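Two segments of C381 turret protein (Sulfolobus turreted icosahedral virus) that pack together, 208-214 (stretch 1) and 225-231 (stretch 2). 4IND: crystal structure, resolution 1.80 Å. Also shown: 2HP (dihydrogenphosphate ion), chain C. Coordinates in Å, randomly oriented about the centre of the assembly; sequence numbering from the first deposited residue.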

# COMPACT_ATOMS: atom_id res chain seq x y z
N THR A 208 -15.09 -24.63 4.51
CA THR A 208 -16.49 -24.39 4.88
C THR A 208 -16.65 -23.97 6.34
O THR A 208 -16.09 -24.59 7.24
N ILE A 209 -17.42 -22.91 6.58
CA ILE A 209 -17.70 -22.45 7.93
C ILE A 209 -19.20 -22.53 8.21
O ILE A 209 -19.98 -21.80 7.60
N PRO A 210 -19.61 -23.40 9.13
CA PRO A 210 -21.03 -23.47 9.52
C PRO A 210 -21.44 -22.26 10.36
O PRO A 210 -20.68 -21.83 11.22
N LEU A 211 -22.63 -21.74 10.11
CA LEU A 211 -23.17 -20.66 10.92
C LEU A 211 -24.21 -21.30 11.82
O LEU A 211 -25.29 -21.68 11.37
N VAL A 212 -23.88 -21.43 13.10
CA VAL A 212 -24.67 -22.24 14.02
C VAL A 212 -25.20 -21.44 15.22
O VAL A 212 -24.51 -20.60 15.78
N ILE A 213 -26.45 -21.72 15.61
CA ILE A 213 -27.05 -21.11 16.78
C ILE A 213 -27.24 -22.17 17.86
O ILE A 213 -27.88 -23.19 17.60
N SER A 214 -26.70 -21.93 19.05
CA SER A 214 -26.76 -22.91 20.13
C SER A 214 -28.14 -23.50 20.35
O SER A 214 -28.30 -24.72 20.40
N THR A 225 -26.03 -12.23 16.01
CA THR A 225 -25.09 -11.87 14.95
C THR A 225 -24.13 -13.01 14.70
O THR A 225 -23.52 -13.53 15.64
N PHE A 226 -24.00 -13.42 13.45
CA PHE A 226 -22.93 -14.33 13.06
C PHE A 226 -21.73 -13.46 12.67
O PHE A 226 -21.89 -12.42 12.01
N LEU A 227 -20.55 -13.87 13.11
CA LEU A 227 -19.33 -13.14 12.77
C LEU A 227 -18.25 -14.17 12.57
O LEU A 227 -17.80 -14.82 13.53
N VAL A 228 -17.85 -14.35 11.33
CA VAL A 228 -16.77 -15.28 11.00
C VAL A 228 -15.73 -14.58 10.13
O VAL A 228 -15.96 -13.46 9.69
N TYR A 229 -14.59 -15.21 9.92
CA TYR A 229 -13.51 -14.56 9.20
C TYR A 229 -12.95 -15.51 8.16
O TYR A 229 -12.85 -16.71 8.40
N LEU A 230 -12.56 -14.98 7.00
CA LEU A 230 -11.94 -15.77 5.95
C LEU A 230 -10.59 -15.20 5.64
O LEU A 230 -10.48 -14.00 5.38
N LYS A 231 -9.57 -16.05 5.64
CA LYS A 231 -8.29 -15.61 5.09
C LYS A 231 -8.22 -15.97 3.61
O LYS A 231 -8.09 -17.13 3.24

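This is a largely apolar contact, packed mainly through side chains, between two strands that run roughly antiparallel, their N-to-C directions 156° apart, with no hydrogen bond between them. The axes come no closer than 8.2 Å, too far for backbone pairing, so the space between is filled by side chains.

The first rule is alternation. In stretch 1, Ile209 and Leu211 point toward the partner while Thr208, Pro210 and Val212 point away; in stretch 2, Phe226 and Val228 point toward it while Leu227 and Tyr229 point away. Register then matches Ile209 with Val228 and Leu211 with Phe226.

Phe226 has the most area covered by the other stretch. With chi1 m and chi2 at -62°, its ring presents one face to Leu211, whose CB sits 3.9 Å from the ring centroid and 8° off the normal, a CH-pi contact. The backbone oxygen of Val212 lies at the ring edge, O to Phe226 CE1 3.7 Å. Ile213 (m, t) has a sideways CA-to-CB bond, but its side chain comes nearer farther out, placing CG1 3.6 Å from Phe226 CZ.

Val228, chi1 m, touches two neighbors, and its closest approach to each is through CG1: CG1 is 3.7 Å from Ile209 CG2 and 3.9 Å from Leu211 CD2. Both stretch 1 residues adopt the m, t rotamer. Ile209 also extends CD1 to 3.4 Å from Leu230 CD2, a tight apolar contact; Leu230, likewise m, t, starts sideways and comes nearer at its end. The same Ile209 CD1 lies 3.8 Å from the backbone O of Tyr229.

No polar side-chain group takes part in the contact between the stretches. Tyr229 OH is hydrogen-bonded elsewhere in the structure, and Lys231, extended with all four chi angles t, donates from NZ to O3 of the dihydrogenphosphate ion at 2.8 Å, clear of stretch 1.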

# COMPACT_ATOMS: atom_id res chain seq x y z
CB THR A 208 -17.34 -25.66 4.68
OG1 THR A 208 -17.17 -26.14 3.34
CG2 THR A 208 -18.81 -25.37 4.93
CB ILE A 209 -17.26 -20.99 8.12
CG1 ILE A 209 -15.79 -20.81 7.74
CG2 ILE A 209 -17.51 -20.54 9.56
CD1 ILE A 209 -15.41 -19.36 7.53
CB PRO A 210 -21.09 -24.73 10.38
CG PRO A 210 -19.83 -25.49 10.07
CD PRO A 210 -18.82 -24.45 9.78
CB LEU A 211 -23.80 -19.60 10.02
CG LEU A 211 -22.87 -19.03 8.96
CD1 LEU A 211 -23.62 -18.12 8.01
CD2 LEU A 211 -21.72 -18.28 9.61
CB VAL A 212 -23.85 -23.43 14.54
CG1 VAL A 212 -24.64 -24.24 15.57
CG2 VAL A 212 -23.40 -24.31 13.38
CB ILE A 213 -28.42 -20.47 16.43
CG1 ILE A 213 -28.25 -19.37 15.39
CG2 ILE A 213 -29.08 -19.92 17.71
CD1 ILE A 213 -29.55 -18.88 14.76
CB SER A 214 -26.27 -22.30 21.45
OG SER A 214 -24.91 -21.91 21.34
CB THR A 225 -24.29 -10.61 15.33
OG1 THR A 225 -25.17 -9.55 15.71
CG2 THR A 225 -23.43 -10.16 14.14
CB PHE A 226 -23.33 -15.17 11.84
CG PHE A 226 -24.47 -16.12 12.11
CD1 PHE A 226 -24.36 -17.12 13.05
CD2 PHE A 226 -25.65 -16.01 11.39
CE1 PHE A 226 -25.42 -18.00 13.29
CE2 PHE A 226 -26.70 -16.88 11.61
CZ PHE A 226 -26.59 -17.87 12.55
CB LEU A 227 -18.93 -12.18 13.91
CG LEU A 227 -17.60 -11.45 13.73
CD1 LEU A 227 -17.55 -10.78 12.36
CD2 LEU A 227 -17.36 -10.43 14.83
CB VAL A 228 -17.30 -16.54 10.29
CG1 VAL A 228 -18.28 -17.27 11.19
CG2 VAL A 228 -17.97 -16.16 8.98
CB TYR A 229 -12.41 -14.15 10.19
CG TYR A 229 -12.86 -13.28 11.34
CD1 TYR A 229 -12.86 -11.90 11.25
CD2 TYR A 229 -13.27 -13.84 12.53
CE1 TYR A 229 -13.25 -11.10 12.33
CE2 TYR A 229 -13.68 -13.05 13.61
CZ TYR A 229 -13.67 -11.68 13.48
OH TYR A 229 -14.07 -10.88 14.53
CB LEU A 230 -12.76 -15.68 4.65
CG LEU A 230 -14.14 -16.29 4.62
CD1 LEU A 230 -14.75 -16.08 3.21
CD2 LEU A 230 -13.99 -17.75 4.92
CB LYS A 231 -7.12 -16.22 5.84
CG LYS A 231 -5.78 -15.74 5.25
CD LYS A 231 -4.56 -16.28 5.98
CE LYS A 231 -3.31 -15.65 5.36
NZ LYS A 231 -2.06 -16.11 5.98
P 2HP C . -1.54 -15.36 9.45
O1 2HP C . -1.53 -15.86 10.86
O2 2HP C . -2.99 -15.09 9.20
O3 2HP C . -0.96 -16.47 8.51
O4 2HP C . -0.76 -14.02 9.32